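Local coordinates for enoyl-CoA hydratase (Mycobacterium thermoresistibile, PDB 3T3W), which probably acts as an enoyl-CoA hydratase of the crotonase family, adding water to the double bond of enoyl-CoA thioesters in lipid metabolism, at residues A31-N36 against S66-R71; P119-V124 against A212-I217; G161-G166 against S247-H252. All blocks are in the same frame, centred on the assembly; numbering follows the deposited sequence.

Contact 1: residues A31-N36 against S66-R71; sequences ATITLN and SVIVLR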
ATOM      1  N   ALA F  31     -35.646  -3.443  -1.144  1.00 12.27           N
ATOM      2  CA  ALA F  31     -35.895  -2.270  -1.991  1.00 11.89           C
ATOM      3  C   ALA F  31     -35.462  -2.637  -3.377  1.00 11.53           C
ATOM      4  O   ALA F  31     -34.280  -2.950  -3.591  1.00 10.91           O
ATOM      5  CB  ALA F  31     -35.077  -1.064  -1.519  1.00 11.69           C
ATOM      6  N   THR F  32     -36.404  -2.614  -4.317  1.00 11.50           N
ATOM      7  CA  THR F  32     -36.085  -2.885  -5.700  1.00 11.42           C
ATOM      8  C   THR F  32     -36.063  -1.561  -6.481  1.00 11.55           C
ATOM      9  O   THR F  32     -37.090  -0.840  -6.540  1.00 11.29           O
ATOM     10  CB  THR F  32     -37.097  -3.845  -6.334  1.00 11.70           C
ATOM     11  OG1 THR F  32     -37.143  -5.041  -5.527  1.00 12.15           O
ATOM     12  CG2 THR F  32     -36.682  -4.169  -7.761  1.00 11.89           C
ATOM     13  N   ILE F  33     -34.882  -1.248  -7.016  1.00 10.87           N
ATOM     14  CA  ILE F  33     -34.651  -0.035  -7.785  1.00 10.79           C
ATOM     15  C   ILE F  33     -34.566  -0.462  -9.253  1.00 10.95           C
ATOM     16  O   ILE F  33     -33.675  -1.227  -9.638  1.00 10.40           O
ATOM     17  CB  ILE F  33     -33.310   0.641  -7.392  1.00 10.22           C
ATOM     18  CG1 ILE F  33     -33.262   0.959  -5.888  1.00 10.38           C
ATOM     19  CG2 ILE F  33     -33.044   1.880  -8.253  1.00 10.14           C
ATOM     20  CD1 ILE F  33     -31.932   1.478  -5.343  1.00 10.04           C
ATOM     21  N   THR F  34     -35.486   0.043 -10.073  1.00 11.13           N
ATOM     22  CA  THR F  34     -35.545  -0.308 -11.468  1.00 11.20           C
ATOM     23  C   THR F  34     -35.200   0.859 -12.394  1.00 11.04           C
ATOM     24  O   THR F  34     -35.822   1.928 -12.303  1.00 11.16           O
ATOM     25  CB  THR F  34     -36.955  -0.823 -11.849  1.00 11.95           C
ATOM     26  OG1 THR F  34     -37.231  -2.021 -11.125  1.00 11.75           O
ATOM     27  CG2 THR F  34     -37.033  -1.104 -13.367  1.00 11.80           C
ATOM     28  N   LEU F  35     -34.224   0.652 -13.280  1.00 10.93           N
ATOM     29  CA  LEU F  35     -33.940   1.568 -14.383  1.00 11.33           C
ATOM     30  C   LEU F  35     -35.064   1.455 -15.387  1.00 12.30           C
ATOM     31  O   LEU F  35     -35.277   0.406 -15.960  1.00 12.57           O
ATOM     32  CB  LEU F  35     -32.615   1.226 -15.049  1.00 11.24           C
ATOM     33  CG  LEU F  35     -31.376   1.078 -14.149  1.00 11.00           C
ATOM     34  CD1 LEU F  35     -30.157   0.747 -15.038  1.00 11.30           C
ATOM     35  CD2 LEU F  35     -31.176   2.325 -13.301  1.00 10.95           C
ATOM     36  N   ASN F  36     -35.827   2.534 -15.550  1.00 13.32           N
ATOM     37  CA  ASN F  36     -37.029   2.518 -16.381  1.00 14.41           C
ATOM     38  C   ASN F  36     -36.927   3.547 -17.509  1.00 13.90           C
ATOM     39  O   ASN F  36     -37.786   4.423 -17.658  1.00 13.99           O
ATOM     40  CB  ASN F  36     -38.270   2.757 -15.532  1.00 15.53           C
ATOM     41  CG  ASN F  36     -39.548   2.481 -16.290  1.00 16.94           C
ATOM     42  OD1 ASN F  36     -39.574   1.632 -17.165  1.00 18.29           O
ATOM     43  ND2 ASN F  36     -40.604   3.250 -15.993  1.00 18.90           N
ATOM     44  N   SER F  66     -33.643  -4.299   4.221  1.00 13.38           N
ATOM     45  CA  SER F  66     -32.409  -5.047   4.562  1.00 12.81           C
ATOM     46  C   SER F  66     -31.492  -5.288   3.349  1.00 12.32           C
ATOM     47  O   SER F  66     -30.270  -5.380   3.513  1.00 11.91           O
ATOM     48  CB  SER F  66     -32.726  -6.420   5.165  1.00 13.80           C
ATOM     49  OG  SER F  66     -33.336  -6.306   6.450  1.00 14.45           O
ATOM     50  N   VAL F  67     -32.082  -5.387   2.151  1.00 11.77           N
ATOM     51  CA  VAL F  67     -31.321  -5.683   0.915  1.00 10.70           C
ATOM     52  C   VAL F  67     -31.841  -4.811  -0.220  1.00 10.71           C
ATOM     53  O   VAL F  67     -33.051  -4.553  -0.327  1.00 10.49           O
ATOM     54  CB  VAL F  67     -31.472  -7.191   0.530  1.00 10.82           C
ATOM     55  CG1 VAL F  67     -30.728  -7.573  -0.755  1.00 10.39           C
ATOM     56  CG2 VAL F  67     -30.962  -8.102   1.668  1.00 10.97           C
ATOM     57  N   ILE F  68     -30.927  -4.419  -1.090  1.00 10.14           N
ATOM     58  CA  ILE F  68     -31.218  -3.607  -2.255  1.00  9.89           C
ATOM     59  C   ILE F  68     -30.998  -4.454  -3.493  1.00  9.96           C
ATOM     60  O   ILE F  68     -29.948  -5.112  -3.648  1.00  9.70           O
ATOM     61  CB  ILE F  68     -30.296  -2.381  -2.304  1.00 10.07           C
ATOM     62  CG1 ILE F  68     -30.550  -1.505  -1.057  1.00 10.12           C
ATOM     63  CG2 ILE F  68     -30.474  -1.617  -3.640  1.00 10.74           C
ATOM     64  CD1 ILE F  68     -29.533  -0.407  -0.744  1.00  9.81           C
ATOM     65  N   VAL F  69     -31.986  -4.426  -4.375  1.00  9.51           N
ATOM     66  CA  VAL F  69     -31.887  -5.031  -5.690  1.00  9.53           C
ATOM     67  C   VAL F  69     -31.920  -3.933  -6.756  1.00  9.60           C
ATOM     68  O   VAL F  69     -32.838  -3.115  -6.758  1.00  9.63           O
ATOM     69  CB  VAL F  69     -33.017  -6.056  -5.946  1.00  9.93           C
ATOM     70  CG1 VAL F  69     -33.038  -6.500  -7.445  1.00  9.92           C
ATOM     71  CG2 VAL F  69     -32.909  -7.249  -5.010  1.00 10.01           C
ATOM     72  N   LEU F  70     -30.924  -3.937  -7.657  1.00  9.34           N
ATOM     73  CA  LEU F  70     -30.886  -3.027  -8.812  1.00  9.46           C
ATOM     74  C   LEU F  70     -31.150  -3.852 -10.072  1.00  9.67           C
ATOM     75  O   LEU F  70     -30.441  -4.839 -10.350  1.00  9.85           O
ATOM     76  CB  LEU F  70     -29.535  -2.338  -8.930  1.00  8.95           C
ATOM     77  CG  LEU F  70     -29.353  -1.440 -10.169  1.00  9.21           C
ATOM     78  CD1 LEU F  70     -30.253  -0.195 -10.005  1.00  9.07           C
ATOM     79  CD2 LEU F  70     -27.858  -1.104 -10.282  1.00  9.05           C
ATOM     80  N   ARG F  71     -32.182  -3.455 -10.803  1.00  9.93           N
ATOM     81  CA  ARG F  71     -32.578  -4.122 -12.031  1.00 10.38           C
ATOM     82  C   ARG F  71     -32.972  -3.091 -13.086  1.00 10.30           C
ATOM     83  O   ARG F  71     -32.978  -1.886 -12.834  1.00  9.98           O
ATOM     84  CB  ARG F  71     -33.723  -5.101 -11.772  1.00 11.12           C
ATOM     85  CG  ARG F  71     -35.002  -4.455 -11.238  1.00 11.88           C
ATOM     86  CD  ARG F  71     -36.181  -5.389 -10.992  1.00 13.59           C
ATOM     87  NE  ARG F  71     -36.580  -6.034 -12.231  1.00 14.26           N
ATOM     88  CZ  ARG F  71     -37.362  -5.461 -13.155  1.00 15.63           C
ATOM     89  NH1 ARG F  71     -37.847  -4.224 -12.995  1.00 15.30           N
ATOM     90  NH2 ARG F  71     -37.645  -6.123 -14.265  1.00 16.48           N
TER
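Five backbone hydrogen bonds zip A31-L35 to V67-R71 as neighbouring parallel strands. Segment 31-36 uses both N-H and C=O of A31 and I33 and the N-H of L35: A31 N gives to V67 O (2.9 Å), A31 O receives from V69 N, I33 N gives to V69 O (2.8 Å), I33 O receives from R71 N, and L35 N ends the series on R71 O. T32 and T34 turn their backbone polar atoms to strand 22-27 on the far side. The two belong to the beta-alpha-beta unit of strand 30-35, helix 46-61 and strand 67-72, part of the main sheet of the crotonase fold.

Apolar contacts lie on the face carrying A31, I33, I68 and L70, which helix 46-61 packs against. CD1 of I33 touches CG2 of I68 at 3.8 Å, while CG2 of I33 meets CD1 of L70 at 3.9 Å.

On the other face R71 lies beside T34, both side chains pointing the same way. R71 CG, set between backbone N and carbonyl carbon (chi1 61°), comes close to T34 OG1. Further along the chain, R71 CD is 3.5 Å from T32 CG2. R71 NH1 then donates to T34 OG1 at 3.0 Å, the hydroxyl lying in the guanidinium plane. NE makes a salt bridge to D207, and NH1 a second hydrogen bond to N73.

Contact 2: residues P119-V124 against A212-I217; sequences PSIAAV and ALAGEI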
ATOM      1  N   PRO F 119     -26.544  -5.113   2.008  1.00  9.46           N
ATOM      2  CA  PRO F 119     -26.245  -5.881   0.816  1.00  9.20           C
ATOM      3  C   PRO F 119     -27.000  -5.383  -0.395  1.00  9.20           C
ATOM      4  O   PRO F 119     -28.165  -4.996  -0.256  1.00  9.14           O
ATOM      5  CB  PRO F 119     -26.704  -7.291   1.172  1.00  9.43           C
ATOM      6  CG  PRO F 119     -26.535  -7.348   2.664  1.00  9.78           C
ATOM      7  CD  PRO F 119     -26.981  -5.969   3.110  1.00  9.53           C
ATOM      8  N   SER F 120     -26.337  -5.386  -1.553  1.00  8.73           N
ATOM      9  CA  SER F 120     -26.962  -5.009  -2.817  1.00  8.62           C
ATOM     10  C   SER F 120     -26.648  -6.020  -3.895  1.00  8.46           C
ATOM     11  O   SER F 120     -25.554  -6.609  -3.955  1.00  8.43           O
ATOM     12  CB  SER F 120     -26.522  -3.628  -3.266  1.00  8.56           C
ATOM     13  OG  SER F 120     -25.088  -3.577  -3.417  1.00  8.56           O
ATOM     14  N   ILE F 121     -27.616  -6.208  -4.769  1.00  8.63           N
ATOM     15  CA  ILE F 121     -27.509  -7.186  -5.831  1.00  8.71           C
ATOM     16  C   ILE F 121     -27.941  -6.543  -7.136  1.00  8.63           C
ATOM     17  O   ILE F 121     -29.034  -5.970  -7.205  1.00  8.74           O
ATOM     18  CB  ILE F 121     -28.448  -8.399  -5.567  1.00  9.70           C
ATOM     19  CG1 ILE F 121     -28.220  -9.012  -4.176  1.00 10.12           C
ATOM     20  CG2 ILE F 121     -28.268  -9.438  -6.672  1.00  9.90           C
ATOM     21  CD1 ILE F 121     -29.282 -10.038  -3.711  1.00 10.98           C
ATOM     22  N   ALA F 122     -27.099  -6.599  -8.168  1.00  8.01           N
ATOM     23  CA  ALA F 122     -27.498  -6.184  -9.525  1.00  8.29           C
ATOM     24  C   ALA F 122     -27.971  -7.386 -10.342  1.00  8.75           C
ATOM     25  O   ALA F 122     -27.308  -8.436 -10.330  1.00  9.14           O
ATOM     26  CB  ALA F 122     -26.331  -5.491 -10.252  1.00  8.24           C
ATOM     27  N   ALA F 123     -29.075  -7.217 -11.063  1.00  8.50           N
ATOM     28  CA  ALA F 123     -29.612  -8.171 -12.036  1.00  8.85           C
ATOM     29  C   ALA F 123     -29.356  -7.610 -13.423  1.00  9.19           C
ATOM     30  O   ALA F 123     -29.936  -6.572 -13.789  1.00  9.53           O
ATOM     31  CB  ALA F 123     -31.115  -8.359 -11.816  1.00  9.17           C
ATOM     32  N   VAL F 124     -28.460  -8.249 -14.167  1.00  9.18           N
ATOM     33  CA  VAL F 124     -28.004  -7.707 -15.441  1.00  8.99           C
ATOM     34  C   VAL F 124     -28.441  -8.578 -16.611  1.00  9.69           C
ATOM     35  O   VAL F 124     -28.048  -9.719 -16.739  1.00  9.52           O
ATOM     36  CB  VAL F 124     -26.472  -7.496 -15.485  1.00  8.86           C
ATOM     37  CG1 VAL F 124     -26.033  -6.924 -16.850  1.00  9.03           C
ATOM     38  CG2 VAL F 124     -26.032  -6.609 -14.332  1.00  8.31           C
ATOM     39  N   ALA F 212     -35.179 -14.134  -5.015  1.00 12.61           N
ATOM     40  CA  ALA F 212     -35.070 -15.269  -4.088  1.00 13.00           C
ATOM     41  C   ALA F 212     -33.786 -15.154  -3.255  1.00 12.29           C
ATOM     42  O   ALA F 212     -33.779 -15.388  -2.039  1.00 12.04           O
ATOM     43  CB  ALA F 212     -35.103 -16.606  -4.849  1.00 13.14           C
ATOM     44  N   LEU F 213     -32.693 -14.791  -3.922  1.00 11.74           N
ATOM     45  CA  LEU F 213     -31.433 -14.563  -3.249  1.00 11.54           C
ATOM     46  C   LEU F 213     -31.536 -13.388  -2.258  1.00 11.47           C
ATOM     47  O   LEU F 213     -31.093 -13.491  -1.117  1.00 12.15           O
ATOM     48  CB  LEU F 213     -30.324 -14.342  -4.283  1.00 11.32           C
ATOM     49  CG  LEU F 213     -28.939 -13.943  -3.752  1.00 11.17           C
ATOM     50  CD1 LEU F 213     -28.414 -15.058  -2.851  1.00 11.85           C
ATOM     51  CD2 LEU F 213     -27.981 -13.618  -4.908  1.00 11.27           C
ATOM     52  N   ALA F 214     -32.142 -12.281  -2.685  1.00 11.67           N
ATOM     53  CA  ALA F 214     -32.364 -11.122  -1.806  1.00 11.36           C
ATOM     54  C   ALA F 214     -33.151 -11.516  -0.564  1.00 12.48           C
ATOM     55  O   ALA F 214     -32.808 -11.128   0.546  1.00 11.70           O
ATOM     56  CB  ALA F 214     -33.095 -10.014  -2.587  1.00 11.27           C
ATOM     57  N   GLY F 215     -34.179 -12.336  -0.764  1.00 13.18           N
ATOM     58  CA  GLY F 215     -34.995 -12.841   0.351  1.00 14.65           C
ATOM     59  C   GLY F 215     -34.242 -13.678   1.352  1.00 14.66           C
ATOM     60  O   GLY F 215     -34.469 -13.542   2.548  1.00 16.16           O
ATOM     61  N   GLU F 216     -33.355 -14.525   0.858  1.00 15.65           N
ATOM     62  CA  GLU F 216     -32.548 -15.350   1.719  0.50 15.89           C
ATOM     63  C   GLU F 216     -31.626 -14.464   2.567  1.00 15.36           C
ATOM     64  O   GLU F 216     -31.533 -14.660   3.778  1.00 14.73           O
ATOM     65  CB  GLU F 216     -31.802 -16.362   0.860  0.50 17.03           C
ATOM     66  CG  GLU F 216     -30.589 -17.005   1.466  0.50 18.58           C
ATOM     67  CD  GLU F 216     -29.807 -17.758   0.421  0.50 19.91           C
ATOM     68  OE1 GLU F 216     -30.226 -17.675  -0.748  0.50 22.54           O
ATOM     69  OE2 GLU F 216     -28.809 -18.436   0.764  0.50 21.61           O
ATOM     70  N   ILE F 217     -30.997 -13.480   1.937  1.00 13.58           N
ATOM     71  CA  ILE F 217     -30.096 -12.583   2.642  1.00 13.18           C
ATOM     72  C   ILE F 217     -30.830 -11.688   3.644  1.00 13.18           C
ATOM     73  O   ILE F 217     -30.299 -11.394   4.720  1.00 12.96           O
ATOM     74  CB  ILE F 217     -29.284 -11.752   1.635  1.00 11.77           C
ATOM     75  CG1 ILE F 217     -28.400 -12.697   0.838  1.00 11.85           C
ATOM     76  CG2 ILE F 217     -28.481 -10.679   2.386  1.00 11.76           C
ATOM     77  CD1 ILE F 217     -27.641 -12.062  -0.336  1.00 11.42           C
TER
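Strand 120-124 and helix 212-217 run almost exactly antiparallel, 175° between their directions, with axes 9.6 Å apart and no hydrogen bond between them, the spacing of a helix laid on a sheet.

I121 carries most of the contact through one methyl. Its CG1 stands anti to the carbonyl carbon (chi1 -53°), and the extended second torsion (169°) carries CD1 out to the helix. There CD1 sits against the backbone at the start of A214, 3.8 Å from A214 N, with L213 CG at 3.9 Å on the preceding residue and A214 CB at 4.0 Å. I217 CD1, a turn further along, is more distant at 4.3 Å. The methyl thus lies slightly nearer to N and CA of A214 than to its CB.

This is helix-on-sheet packing in the crotonase fold: helix 206-217 lies over strands 67-72, 120-124 and 141-145, A214 also resting on V67 and V69 and L213 on L141 and I143.

Just before the strand, P119 meets the helix's last residue. Its ring and the I217 side chain slide past each other in opposite directions, P119 CG lying 3.9 Å from I217 CG2 and P119 CB only slightly farther. The contact borders a neighbouring subunit: F181 of that subunit packs on P119 and I217, and its T182 on L213.

Contact 3: residues G161-G166 against S247-H252; sequences GVEYHG and SVFDIH. With ZN (zinc ion), chain T.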
ATOM      1  N   GLY F 161     -10.714   3.641 -20.766  1.00  9.46           N
ATOM      2  CA  GLY F 161     -11.670   2.975 -19.884  1.00  9.57           C
ATOM      3  C   GLY F 161     -12.549   4.011 -19.195  1.00  9.29           C
ATOM      4  O   GLY F 161     -12.184   5.208 -19.095  1.00  9.17           O
ATOM      5  N   VAL F 162     -13.677   3.563 -18.666  1.00  9.45           N
ATOM      6  CA  VAL F 162     -14.614   4.484 -17.964  1.00  8.99           C
ATOM      7  C   VAL F 162     -14.032   5.015 -16.650  1.00 10.04           C
ATOM      8  O   VAL F 162     -12.928   4.605 -16.184  1.00 10.03           O
ATOM      9  CB  VAL F 162     -15.982   3.813 -17.725  1.00  9.35           C
ATOM     10  CG1 VAL F 162     -16.676   3.538 -19.088  1.00  9.36           C
ATOM     11  CG2 VAL F 162     -15.818   2.516 -16.913  1.00  8.98           C
ATOM     12  N   GLU F 163     -14.799   5.927 -16.046  1.00  9.17           N
ATOM     13  CA  GLU F 163     -14.302   6.786 -14.966  1.00  8.97           C
ATOM     14  C   GLU F 163     -14.007   6.067 -13.664  1.00  8.80           C
ATOM     15  O   GLU F 163     -13.203   6.559 -12.857  1.00  9.65           O
ATOM     16  CB  GLU F 163     -15.389   7.840 -14.674  1.00  8.83           C
ATOM     17  CG  GLU F 163     -15.580   8.888 -15.769  1.00  8.81           C
ATOM     18  CD  GLU F 163     -16.480   8.496 -16.963  1.00  9.23           C
ATOM     19  OE1 GLU F 163     -16.919   7.327 -17.063  1.00  9.60           O
ATOM     20  OE2 GLU F 163     -16.691   9.383 -17.833  1.00  9.25           O
ATOM     21  N   TYR F 164     -14.660   4.930 -13.439  1.00  8.29           N
ATOM     22  CA  TYR F 164     -14.579   4.139 -12.218  1.00  8.45           C
ATOM     23  C   TYR F 164     -13.947   2.824 -12.654  1.00  7.87           C
ATOM     24  O   TYR F 164     -14.602   1.965 -13.283  1.00  8.20           O
ATOM     25  CB  TYR F 164     -15.983   3.918 -11.671  1.00  8.49           C
ATOM     26  CG  TYR F 164     -16.163   3.126 -10.382  1.00  8.92           C
ATOM     27  CD1 TYR F 164     -16.362   3.775  -9.171  1.00  9.36           C
ATOM     28  CD2 TYR F 164     -16.266   1.741 -10.380  1.00  9.31           C
ATOM     29  CE1 TYR F 164     -16.582   3.072  -7.981  1.00  9.79           C
ATOM     30  CE2 TYR F 164     -16.539   1.030  -9.209  1.00  9.81           C
ATOM     31  CZ  TYR F 164     -16.706   1.709  -8.001  1.00  9.57           C
ATOM     32  OH  TYR F 164     -16.991   1.045  -6.823  1.00 10.48           O
ATOM     33  N   HIS F 165     -12.660   2.703 -12.384  1.00  7.55           N
ATOM     34  CA  HIS F 165     -11.876   1.594 -12.904  1.00  7.40           C
ATOM     35  C   HIS F 165     -12.020   0.351 -12.028  1.00  7.38           C
ATOM     36  O   HIS F 165     -11.131  -0.016 -11.272  1.00  7.66           O
ATOM     37  CB  HIS F 165     -10.395   1.978 -13.097  1.00  7.47           C
ATOM     38  CG  HIS F 165      -9.606   0.928 -13.839  1.00  7.58           C
ATOM     39  ND1 HIS F 165      -9.525   0.911 -15.199  1.00  7.66           N
ATOM     40  CD2 HIS F 165      -8.980  -0.230 -13.395  1.00  7.79           C
ATOM     41  CE1 HIS F 165      -8.823  -0.179 -15.571  1.00  7.91           C
ATOM     42  NE2 HIS F 165      -8.501  -0.876 -14.475  1.00  7.48           N
ATOM     43  N   GLY F 166     -13.135  -0.344 -12.204  1.00  7.05           N
ATOM     44  CA  GLY F 166     -13.354  -1.654 -11.607  1.00  7.09           C
ATOM     45  C   GLY F 166     -12.650  -2.767 -12.389  1.00  6.94           C
ATOM     46  O   GLY F 166     -12.491  -3.868 -11.884  1.00  7.17           O
ATOM     47  N   SER F 247      -6.810   7.289  -8.640  1.00  7.13           N
ATOM     48  CA  SER F 247      -5.723   7.409  -9.592  0.50  7.06           C
ATOM     49  C   SER F 247      -6.214   7.301 -11.023  1.00  7.06           C
ATOM     50  O   SER F 247      -5.835   8.127 -11.896  1.00  6.88           O
ATOM     51  CB  SER F 247      -4.647   6.360  -9.308  0.50  7.02           C
ATOM     52  OG  SER F 247      -3.435   6.688  -9.934  0.50  6.73           O
ATOM     53  N   VAL F 248      -7.051   6.302 -11.297  1.00  6.86           N
ATOM     54  CA  VAL F 248      -7.475   6.064 -12.664  1.00  6.75           C
ATOM     55  C   VAL F 248      -8.441   7.146 -13.130  1.00  7.01           C
ATOM     56  O   VAL F 248      -8.469   7.498 -14.307  1.00  6.98           O
ATOM     57  CB  VAL F 248      -8.022   4.625 -12.877  1.00  6.73           C
ATOM     58  CG1 VAL F 248      -8.417   4.449 -14.341  1.00  6.71           C
ATOM     59  CG2 VAL F 248      -6.931   3.600 -12.497  1.00  6.53           C
ATOM     60  N   PHE F 249      -9.172   7.758 -12.214  1.00  7.21           N
ATOM     61  CA  PHE F 249     -10.037   8.876 -12.593  1.00  7.56           C
ATOM     62  C   PHE F 249      -9.224   9.976 -13.282  1.00  7.72           C
ATOM     63  O   PHE F 249      -9.605  10.460 -14.339  1.00  7.70           O
ATOM     64  CB  PHE F 249     -10.827   9.421 -11.399  1.00  7.80           C
ATOM     65  CG  PHE F 249     -11.767  10.520 -11.773  1.00  8.29           C
ATOM     66  CD1 PHE F 249     -12.936  10.239 -12.436  1.00  8.53           C
ATOM     67  CD2 PHE F 249     -11.453  11.834 -11.525  1.00  8.55           C
ATOM     68  CE1 PHE F 249     -13.821  11.239 -12.777  1.00  8.81           C
ATOM     69  CE2 PHE F 249     -12.350  12.871 -11.887  1.00  8.93           C
ATOM     70  CZ  PHE F 249     -13.539  12.541 -12.509  1.00  9.24           C
ATOM     71  N   ASP F 250      -8.066  10.317 -12.733  1.00  7.90           N
ATOM     72  CA  ASP F 250      -7.209  11.288 -13.389  1.00  8.47           C
ATOM     73  C   ASP F 250      -6.668  10.789 -14.749  1.00  8.03           C
ATOM     74  O   ASP F 250      -6.591  11.578 -15.702  1.00  7.86           O
ATOM     75  CB  ASP F 250      -6.057  11.751 -12.487  1.00  9.10           C
ATOM     76  CG  ASP F 250      -6.584  12.481 -11.255  1.00  9.88           C
ATOM     77  OD1 ASP F 250      -7.278  13.530 -11.475  1.00 10.48           O
ATOM     78  OD2 ASP F 250      -6.377  11.976 -10.104  1.00  9.84           O
ATOM     79  N   ILE F 251      -6.311   9.513 -14.835  1.00  7.75           N
ATOM     80  CA  ILE F 251      -5.904   8.933 -16.138  1.00  7.70           C
ATOM     81  C   ILE F 251      -7.042   9.111 -17.189  1.00  7.81           C
ATOM     82  O   ILE F 251      -6.814   9.530 -18.327  1.00  8.52           O
ATOM     83  CB  ILE F 251      -5.484   7.465 -15.960  1.00  7.55           C
ATOM     84  CG1 ILE F 251      -4.218   7.375 -15.102  1.00  7.55           C
ATOM     85  CG2 ILE F 251      -5.335   6.739 -17.334  1.00  7.55           C
ATOM     86  CD1 ILE F 251      -3.852   5.984 -14.560  1.00  7.52           C
ATOM     87  N   HIS F 252      -8.262   8.781 -16.787  1.00  7.56           N
ATOM     88  CA  HIS F 252      -9.447   8.964 -17.612  1.00  7.85           C
ATOM     89  C   HIS F 252      -9.568  10.411 -18.061  1.00  8.04           C
ATOM     90  O   HIS F 252      -9.778  10.691 -19.256  1.00  8.28           O
ATOM     91  CB  HIS F 252     -10.648   8.478 -16.841  1.00  7.60           C
ATOM     92  CG  HIS F 252     -11.957   8.691 -17.564  1.00  7.90           C
ATOM     93  ND1 HIS F 252     -12.599   7.692 -18.211  1.00  7.88           N
ATOM     94  CD2 HIS F 252     -12.745   9.834 -17.711  1.00  8.03           C
ATOM     95  CE1 HIS F 252     -13.730   8.181 -18.776  1.00  8.23           C
ATOM     96  NE2 HIS F 252     -13.820   9.490 -18.488  1.00  8.09           N
TER
HETATM   97 ZN    ZN T 301     -15.420  10.760 -18.831  1.00 11.01          ZN
HETATM   98  O   HOH W   1     -16.112   9.687 -20.515  1.00 11.42           O
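The zinc site joins the loop 161-166 to helix 241-263 through E163 and H252, two of its four protein ligands. E163 OE2 and H252 NE2 each bind zinc at 2.1 Å; E102, H256 and a water complete the shell. The two ligand atoms lie 2.9 Å apart, held together by the metal rather than by a hydrogen bond.

With NE2 on zinc, H252 uses the other ring nitrogen as a donor: ND1 gives to G161 O at 2.7 Å, the acceptor close to the ring plane. Together with the zinc bond, this second-shell carbonyl fixes the ring's rotation and probably makes the imidazole a stronger electron donor to the metal. E163 CG lies over one face of the H252 ring, 3.5 Å from the centroid in a CH-pi contact; from there the bend at chi2 (83°) sets CD, whose carboxylate reaches zinc.

One helical turn earlier, E163 O faces the edge of the F249 ring, 3.7 Å from CD1. H165, centre of an inverse gamma turn, sets its CB against V248 CG1 at 3.4 Å; its NE2 is hydrogen-bonded to T168 OG1, and T235 of a neighbouring subunit packs on both H165 and V248.

Contacts 1 and 2 adjoin, their centres about 9 Å apart, because strands 67-72 and 120-124 are neighbours in the main sheet; I121 makes backbone hydrogen bonds with I68 and L70, and V67 packs on I217. Along the chain, contact 1 closes before the other two open, while the segments of contacts 2 and 3 alternate. Contact 3 lies across the chain's centre, about 26 Å from contact 1 and about 27 Å from contact 2, centre to centre. The first two join strands of the main sheet and lay a helix on it, whereas the third ties helix 241-263 to the loop after strand 149-151 through zinc, and its helix segment also packs on other subunits.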